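Local coordinates for protein M32 carboxypeptidase (Pyrococcus furiosus, PDB 1KA2) that catalyses the metal-dependent, stepwise release of amino acids from the C-terminus of peptides with broad specificity, and works as a homodimer, at residues N80-G85 against G468-P473; Y163-R168 against G291-G296. All blocks are in the same frame, centred on the assembly; numbering follows the deposited sequence.

Overall arrangement
In this largely helical M32 peptidase, two partly buried contacts lie side by side but use different chemistry. Contact 1, centred about 21 Å from the centre of the chain and with E81 exposed at its margin, sets the first turn of helix 81-99 against the link leading into helix 473-481, mainly by apolar packing. Contact 2 lies deeper, about 10 Å from that centre, and joins the turn after helix 155-163 to the start of helix 295-309, which carries a metal ligand; hydrogen bonds to a carboxylate dominate it. The two centres are about 13 Å apart. S469 OG lies 3.0 Å from G291 O, probably hydrogen-bonded, and P473 packs on E165 of segment 163-168.

Contact 1 of 2, residues N80-G85 against G468-P473; sequences NEYERG and GSIYPP
Y82 and I470 meet through two torsions: the tyrosine has CG anti to its carbonyl carbon (chi1 -52°), and the isoleucine has CD1 anti to CA (chi2 169°), which carries that methyl out to the ring. It meets the ring at CD2 and CE2, obliquely, 3.6 Å from I470 CD1 to Y82 CD2 and 3.7 Å from I470 CD1 to Y82 CE2. F284, from a separate loop, touches both partners. I470 has a second branch with a different task: its CG2 lies 3.3 Å above the centre of the Y471 ring plane, so one side chain packs on two tyrosines. E81 lays CG over a face of Y82, toward the rim, and extends its carboxylate to Y471, where E81 OE1 and Y471 OH stand 3.5 Å apart with the carboxylate and ring planes nearly perpendicular.

The backbones come together at G85, whose CA is 3.8 Å from I470 O. A CB at G85 would point toward the other segment and lie only 3.3 Å from I470 CA, so glycine suits this close approach. The helix start is fixed by a capping box: E83 N donates to N80 OD1 at 2.7 Å, and N80 N donates to E83 OE1 on its anti lone pair. S469 OG has its partner in G291 of contact 2, and the S469 carbonyl accepts from R88.

With no hydrogen bond between the two segments themselves, the fit here rests on shape: a capped helical turn whose glycine lets the distant 468-473 loop press close, and an isoleucine whose two branches pack on two tyrosine rings.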
ATOM      1  N   ASN A  80     -34.893  -7.885  -7.719  1.00 50.45           N
ATOM      2  CA  ASN A  80     -34.509  -7.493  -9.078  1.00 49.10           C
ATOM      3  C   ASN A  80     -33.230  -8.225  -9.477  1.00 48.78           C
ATOM      4  O   ASN A  80     -32.653  -8.961  -8.673  1.00 47.72           O
ATOM      5  CB  ASN A  80     -34.291  -5.976  -9.166  1.00 47.90           C
ATOM      6  CG  ASN A  80     -33.288  -5.464  -8.137  1.00 47.23           C
ATOM      7  OD1 ASN A  80     -32.148  -5.920  -8.089  1.00 45.65           O
ATOM      8  ND2 ASN A  80     -33.712  -4.516  -7.310  1.00 45.90           N
ATOM      9  N   GLU A  81     -32.781  -8.012 -10.710  1.00 49.21           N
ATOM     10  CA  GLU A  81     -31.577  -8.667 -11.214  1.00 50.69           C
ATOM     11  C   GLU A  81     -30.319  -8.350 -10.394  1.00 49.91           C
ATOM     12  O   GLU A  81     -29.498  -9.232 -10.119  1.00 49.12           O
ATOM     13  CB  GLU A  81     -31.362  -8.283 -12.681  1.00 53.00           C
ATOM     14  CG  GLU A  81     -31.197  -6.786 -12.908  1.00 56.48           C
ATOM     15  CD  GLU A  81     -32.133  -6.252 -13.974  1.00 59.13           C
ATOM     16  OE1 GLU A  81     -32.049  -6.724 -15.130  1.00 60.71           O
ATOM     17  OE2 GLU A  81     -32.951  -5.361 -13.653  1.00 60.57           O
ATOM     18  N   TYR A  82     -30.182  -7.091  -9.994  1.00 48.06           N
ATOM     19  CA  TYR A  82     -29.026  -6.659  -9.215  1.00 47.21           C
ATOM     20  C   TYR A  82     -28.943  -7.374  -7.872  1.00 46.78           C
ATOM     21  O   TYR A  82     -27.929  -7.998  -7.557  1.00 46.86           O
ATOM     22  CB  TYR A  82     -29.080  -5.147  -9.002  1.00 44.67           C
ATOM     23  CG  TYR A  82     -29.259  -4.378 -10.289  1.00 42.66           C
ATOM     24  CD1 TYR A  82     -30.517  -3.916 -10.681  1.00 43.28           C
ATOM     25  CD2 TYR A  82     -28.177  -4.140 -11.132  1.00 41.49           C
ATOM     26  CE1 TYR A  82     -30.689  -3.234 -11.890  1.00 41.09           C
ATOM     27  CE2 TYR A  82     -28.337  -3.462 -12.337  1.00 41.83           C
ATOM     28  CZ  TYR A  82     -29.594  -3.014 -12.707  1.00 41.27           C
ATOM     29  OH  TYR A  82     -29.749  -2.352 -13.895  1.00 40.03           O
ATOM     30  N   GLU A  83     -30.007  -7.278  -7.083  1.00 47.16           N
ATOM     31  CA  GLU A  83     -30.048  -7.934  -5.780  1.00 47.41           C
ATOM     32  C   GLU A  83     -29.870  -9.438  -5.974  1.00 48.36           C
ATOM     33  O   GLU A  83     -29.322 -10.126  -5.116  1.00 47.85           O
ATOM     34  CB  GLU A  83     -31.385  -7.671  -5.097  1.00 46.95           C
ATOM     35  CG  GLU A  83     -31.783  -6.209  -5.039  1.00 47.94           C
ATOM     36  CD  GLU A  83     -33.198  -6.018  -4.523  1.00 48.07           C
ATOM     37  OE1 GLU A  83     -34.131  -6.581  -5.134  1.00 47.99           O
ATOM     38  OE2 GLU A  83     -33.376  -5.309  -3.508  1.00 46.98           O
ATOM     39  N   ARG A  84     -30.341  -9.945  -7.109  1.00 49.41           N
ATOM     40  CA  ARG A  84     -30.227 -11.366  -7.405  1.00 49.38           C
ATOM     41  C   ARG A  84     -28.766 -11.685  -7.683  1.00 47.45           C
ATOM     42  O   ARG A  84     -28.254 -12.725  -7.264  1.00 46.85           O
ATOM     43  CB  ARG A  84     -31.070 -11.716  -8.631  1.00 53.08           C
ATOM     44  CG  ARG A  84     -31.421 -13.188  -8.753  1.00 57.85           C
ATOM     45  CD  ARG A  84     -32.117 -13.452 -10.081  1.00 63.25           C
ATOM     46  NE  ARG A  84     -33.209 -12.507 -10.304  1.00 66.14           N
ATOM     47  CZ  ARG A  84     -33.811 -12.319 -11.473  1.00 68.12           C
ATOM     48  NH1 ARG A  84     -33.431 -13.016 -12.540  1.00 69.19           N
ATOM     49  NH2 ARG A  84     -34.784 -11.420 -11.579  1.00 68.05           N
ATOM     50  N   GLY A  85     -28.099 -10.776  -8.390  1.00 45.95           N
ATOM     51  CA  GLY A  85     -26.698 -10.969  -8.714  1.00 44.15           C
ATOM     52  C   GLY A  85     -25.891 -11.106  -7.447  1.00 44.01           C
ATOM     53  O   GLY A  85     -24.946 -11.896  -7.378  1.00 43.63           O
ATOM     54  N   GLY A 468     -20.531  -5.799 -14.580  1.00 34.92           N
ATOM     55  CA  GLY A 468     -19.799  -6.409 -13.482  1.00 32.52           C
ATOM     56  C   GLY A 468     -20.039  -7.909 -13.391  1.00 32.64           C
ATOM     57  O   GLY A 468     -19.919  -8.620 -14.394  1.00 28.99           O
ATOM     58  N   SER A 469     -20.391  -8.374 -12.192  1.00 31.60           N
ATOM     59  CA  SER A 469     -20.641  -9.785 -11.932  1.00 35.16           C
ATOM     60  C   SER A 469     -22.121 -10.090 -11.750  1.00 36.52           C
ATOM     61  O   SER A 469     -22.491 -10.998 -11.002  1.00 37.58           O
ATOM     62  CB  SER A 469     -19.885 -10.227 -10.682  1.00 35.17           C
ATOM     63  OG  SER A 469     -18.497 -10.029 -10.858  1.00 39.34           O
ATOM     64  N   ILE A 470     -22.967  -9.337 -12.439  1.00 35.94           N
ATOM     65  CA  ILE A 470     -24.398  -9.559 -12.341  1.00 38.69           C
ATOM     66  C   ILE A 470     -24.796 -10.936 -12.887  1.00 38.88           C
ATOM     67  O   ILE A 470     -25.556 -11.667 -12.255  1.00 36.19           O
ATOM     68  CB  ILE A 470     -25.167  -8.447 -13.089  1.00 36.87           C
ATOM     69  CG1 ILE A 470     -25.131  -7.165 -12.249  1.00 37.56           C
ATOM     70  CG2 ILE A 470     -26.598  -8.873 -13.354  1.00 38.52           C
ATOM     71  CD1 ILE A 470     -25.608  -5.931 -12.974  1.00 36.70           C
ATOM     72  N   TYR A 471     -24.261 -11.282 -14.052  1.00 39.96           N
ATOM     73  CA  TYR A 471     -24.572 -12.550 -14.703  1.00 41.50           C
ATOM     74  C   TYR A 471     -23.344 -13.441 -14.816  1.00 41.03           C
ATOM     75  O   TYR A 471     -22.218 -12.949 -14.865  1.00 40.45           O
ATOM     76  CB  TYR A 471     -25.106 -12.297 -16.118  1.00 44.31           C
ATOM     77  CG  TYR A 471     -26.189 -11.242 -16.204  1.00 47.45           C
ATOM     78  CD1 TYR A 471     -25.907  -9.956 -16.672  1.00 49.14           C
ATOM     79  CD2 TYR A 471     -27.502 -11.531 -15.827  1.00 49.86           C
ATOM     80  CE1 TYR A 471     -26.911  -8.985 -16.765  1.00 50.10           C
ATOM     81  CE2 TYR A 471     -28.508 -10.569 -15.912  1.00 51.02           C
ATOM     82  CZ  TYR A 471     -28.205  -9.302 -16.383  1.00 50.15           C
ATOM     83  OH  TYR A 471     -29.207  -8.365 -16.483  1.00 55.29           O
ATOM     84  N   PRO A 472     -23.547 -14.770 -14.867  1.00 40.60           N
ATOM     85  CA  PRO A 472     -22.407 -15.684 -14.988  1.00 39.48           C
ATOM     86  C   PRO A 472     -21.764 -15.408 -16.341  1.00 38.45           C
ATOM     87  O   PRO A 472     -22.393 -14.802 -17.208  1.00 39.24           O
ATOM     88  CB  PRO A 472     -23.062 -17.064 -14.932  1.00 40.36           C
ATOM     89  CG  PRO A 472     -24.317 -16.825 -14.128  1.00 38.82           C
ATOM     90  CD  PRO A 472     -24.806 -15.516 -14.682  1.00 40.55           C
ATOM     91  N   PRO A 473     -20.517 -15.851 -16.548  1.00 37.06           N
ATOM     92  CA  PRO A 473     -19.832 -15.618 -17.825  1.00 36.31           C
ATOM     93  C   PRO A 473     -20.668 -15.912 -19.071  1.00 37.33           C
ATOM     94  O   PRO A 473     -20.801 -15.065 -19.954  1.00 35.11           O
ATOM     95  CB  PRO A 473     -18.613 -16.528 -17.734  1.00 34.33           C
ATOM     96  CG  PRO A 473     -18.310 -16.527 -16.278  1.00 34.79           C
ATOM     97  CD  PRO A 473     -19.681 -16.669 -15.648  1.00 35.63           C
TER

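Contact 2 of 2, residues Y163-R168 against G291-G296; sequences YEEGLR and GGVSLG
S294 OG is gripped by two groups: it donates to E164 OE2 at 2.8 Å and accepts a weak hydrogen bond from I297 N in the first turn of helix 295-309, as an N-cap serine does. The hydroxyl meets OE2 from above the carboxylate plane, 36° out of it. The second oxygen, E164 OE1, accepts from G296 N at 2.8 Å, on its syn side and 24° out of the carboxylate plane. E164 has CG anti to its backbone N (chi1 -174°), and a bend at chi2 then turns the carboxylate to the helix start. G296 takes part through its backbone alone; a CB there would fall 2.7 Å from E164 OE2.

Alongside, a water donates to Y163 O and accepts from L295 N, and L295 CG packs 3.8 Å from Y163 O. E164 also opens a type II turn closed by L167 N on E164 O, with G166 at positive phi. An alanine at E164 would remove the carboxylate and would probably leave S294 OG and G296 N without their mates across the contact, weakening the hold of this turn on the helix start.

Helix 295-309 carries E299, which with H269 and H273 binds the magnesium seen here and the catalytic cobalt. A negative carboxylate at the N-terminal end of that helix is likely to be electrostatically favourable, and it ties the turn 164-167 to the helix holding this metal ligand.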
ATOM      1  N   TYR A 163     -12.091 -21.878 -11.837  1.00 37.16           N
ATOM      2  CA  TYR A 163     -11.440 -20.708 -12.419  1.00 37.21           C
ATOM      3  C   TYR A 163     -12.248 -19.945 -13.455  1.00 37.42           C
ATOM      4  O   TYR A 163     -11.873 -18.837 -13.841  1.00 37.51           O
ATOM      5  CB  TYR A 163     -10.102 -21.120 -13.030  1.00 35.20           C
ATOM      6  CG  TYR A 163      -9.189 -21.763 -12.024  1.00 36.61           C
ATOM      7  CD1 TYR A 163      -9.048 -23.147 -11.964  1.00 34.73           C
ATOM      8  CD2 TYR A 163      -8.506 -20.987 -11.084  1.00 37.62           C
ATOM      9  CE1 TYR A 163      -8.249 -23.748 -10.992  1.00 36.54           C
ATOM     10  CE2 TYR A 163      -7.705 -21.579 -10.104  1.00 38.05           C
ATOM     11  CZ  TYR A 163      -7.584 -22.959 -10.065  1.00 37.20           C
ATOM     12  OH  TYR A 163      -6.798 -23.547  -9.101  1.00 40.47           O
ATOM     13  N   GLU A 164     -13.335 -20.546 -13.923  1.00 36.56           N
ATOM     14  CA  GLU A 164     -14.197 -19.906 -14.906  1.00 37.68           C
ATOM     15  C   GLU A 164     -15.625 -20.409 -14.665  1.00 40.45           C
ATOM     16  O   GLU A 164     -16.036 -21.461 -15.176  1.00 38.55           O
ATOM     17  CB  GLU A 164     -13.725 -20.239 -16.323  1.00 36.86           C
ATOM     18  CG  GLU A 164     -14.472 -19.506 -17.447  1.00 35.81           C
ATOM     19  CD  GLU A 164     -14.169 -18.011 -17.525  1.00 36.13           C
ATOM     20  OE1 GLU A 164     -13.127 -17.583 -16.988  1.00 39.86           O
ATOM     21  OE2 GLU A 164     -14.960 -17.259 -18.146  1.00 34.23           O
ATOM     22  N   GLU A 165     -16.359 -19.647 -13.859  1.00 41.19           N
ATOM     23  CA  GLU A 165     -17.728 -19.976 -13.492  1.00 41.73           C
ATOM     24  C   GLU A 165     -18.536 -20.538 -14.656  1.00 42.21           C
ATOM     25  O   GLU A 165     -18.717 -19.877 -15.682  1.00 43.41           O
ATOM     26  CB  GLU A 165     -18.417 -18.732 -12.932  1.00 42.98           C
ATOM     27  CG  GLU A 165     -19.761 -18.999 -12.269  1.00 42.42           C
ATOM     28  CD  GLU A 165     -20.432 -17.725 -11.780  1.00 42.51           C
ATOM     29  OE1 GLU A 165     -21.527 -17.831 -11.194  1.00 40.76           O
ATOM     30  OE2 GLU A 165     -19.869 -16.620 -11.983  1.00 42.18           O
ATOM     31  N   GLY A 166     -19.006 -21.772 -14.500  1.00 41.83           N
ATOM     32  CA  GLY A 166     -19.803 -22.390 -15.545  1.00 41.26           C
ATOM     33  C   GLY A 166     -19.045 -23.073 -16.673  1.00 42.34           C
ATOM     34  O   GLY A 166     -19.665 -23.661 -17.569  1.00 42.83           O
ATOM     35  N   LEU A 167     -17.716 -23.004 -16.651  1.00 40.94           N
ATOM     36  CA  LEU A 167     -16.925 -23.643 -17.699  1.00 40.81           C
ATOM     37  C   LEU A 167     -16.945 -25.163 -17.478  1.00 40.16           C
ATOM     38  O   LEU A 167     -16.878 -25.638 -16.339  1.00 38.12           O
ATOM     39  CB  LEU A 167     -15.487 -23.108 -17.682  1.00 40.75           C
ATOM     40  CG  LEU A 167     -14.651 -23.409 -18.931  1.00 42.25           C
ATOM     41  CD1 LEU A 167     -15.303 -22.757 -20.148  1.00 39.65           C
ATOM     42  CD2 LEU A 167     -13.231 -22.884 -18.754  1.00 41.68           C
ATOM     43  N   ARG A 168     -17.064 -25.918 -18.565  1.00 39.67           N
ATOM     44  CA  ARG A 168     -17.108 -27.378 -18.480  1.00 40.72           C
ATOM     45  C   ARG A 168     -16.030 -27.945 -19.380  1.00 39.03           C
ATOM     46  O   ARG A 168     -15.554 -27.257 -20.277  1.00 39.02           O
ATOM     47  CB  ARG A 168     -18.474 -27.918 -18.942  1.00 41.77           C
ATOM     48  CG  ARG A 168     -19.684 -27.543 -18.087  1.00 42.61           C
ATOM     49  CD  ARG A 168     -19.622 -28.176 -16.711  1.00 45.82           C
ATOM     50  NE  ARG A 168     -19.195 -27.218 -15.698  1.00 49.95           N
ATOM     51  CZ  ARG A 168     -20.009 -26.611 -14.840  1.00 50.58           C
ATOM     52  NH1 ARG A 168     -21.309 -26.865 -14.857  1.00 49.97           N
ATOM     53  NH2 ARG A 168     -19.522 -25.732 -13.972  1.00 50.67           N
ATOM     54  N   GLY A 291     -17.079  -5.289 -10.478  1.00 35.34           N
ATOM     55  CA  GLY A 291     -15.871  -6.000 -10.887  1.00 34.10           C
ATOM     56  C   GLY A 291     -15.995  -7.080 -11.957  1.00 34.23           C
ATOM     57  O   GLY A 291     -17.024  -7.741 -12.071  1.00 33.56           O
ATOM     58  N   GLY A 292     -14.928  -7.275 -12.730  1.00 34.27           N
ATOM     59  CA  GLY A 292     -14.933  -8.278 -13.788  1.00 32.68           C
ATOM     60  C   GLY A 292     -15.459  -9.636 -13.355  1.00 30.66           C
ATOM     61  O   GLY A 292     -15.079 -10.156 -12.314  1.00 30.60           O
ATOM     62  N   VAL A 293     -16.308 -10.237 -14.178  1.00 31.07           N
ATOM     63  CA  VAL A 293     -16.903 -11.512 -13.820  1.00 29.24           C
ATOM     64  C   VAL A 293     -16.005 -12.760 -13.793  1.00 28.87           C
ATOM     65  O   VAL A 293     -16.266 -13.672 -13.029  1.00 28.72           O
ATOM     66  CB  VAL A 293     -18.187 -11.784 -14.690  1.00 30.40           C
ATOM     67  CG1 VAL A 293     -17.801 -12.272 -16.118  1.00 25.78           C
ATOM     68  CG2 VAL A 293     -19.078 -12.777 -13.960  1.00 30.54           C
ATOM     69  N   SER A 294     -14.952 -12.809 -14.600  1.00 29.65           N
ATOM     70  CA  SER A 294     -14.097 -13.991 -14.607  1.00 30.07           C
ATOM     71  C   SER A 294     -12.787 -13.782 -15.326  1.00 29.08           C
ATOM     72  O   SER A 294     -12.598 -12.785 -16.008  1.00 29.56           O
ATOM     73  CB  SER A 294     -14.816 -15.160 -15.288  1.00 30.10           C
ATOM     74  OG  SER A 294     -14.961 -14.872 -16.662  1.00 30.52           O
ATOM     75  N   LEU A 295     -11.893 -14.757 -15.190  1.00 30.18           N
ATOM     76  CA  LEU A 295     -10.597 -14.705 -15.867  1.00 31.11           C
ATOM     77  C   LEU A 295     -10.753 -14.646 -17.371  1.00 29.75           C
ATOM     78  O   LEU A 295      -9.995 -13.954 -18.049  1.00 29.17           O
ATOM     79  CB  LEU A 295      -9.757 -15.941 -15.544  1.00 32.62           C
ATOM     80  CG  LEU A 295      -9.246 -16.147 -14.124  1.00 37.02           C
ATOM     81  CD1 LEU A 295      -8.369 -17.427 -14.061  1.00 38.23           C
ATOM     82  CD2 LEU A 295      -8.456 -14.895 -13.732  1.00 36.90           C
ATOM     83  N   GLY A 296     -11.713 -15.401 -17.899  1.00 29.70           N
ATOM     84  CA  GLY A 296     -11.906 -15.415 -19.342  1.00 28.97           C
ATOM     85  C   GLY A 296     -12.430 -14.120 -19.940  1.00 27.17           C
ATOM     86  O   GLY A 296     -11.948 -13.654 -20.966  1.00 27.02           O
TER
HETATM   87  O   HOH W   1     -12.879 -16.445 -12.633  1.00 39.42           O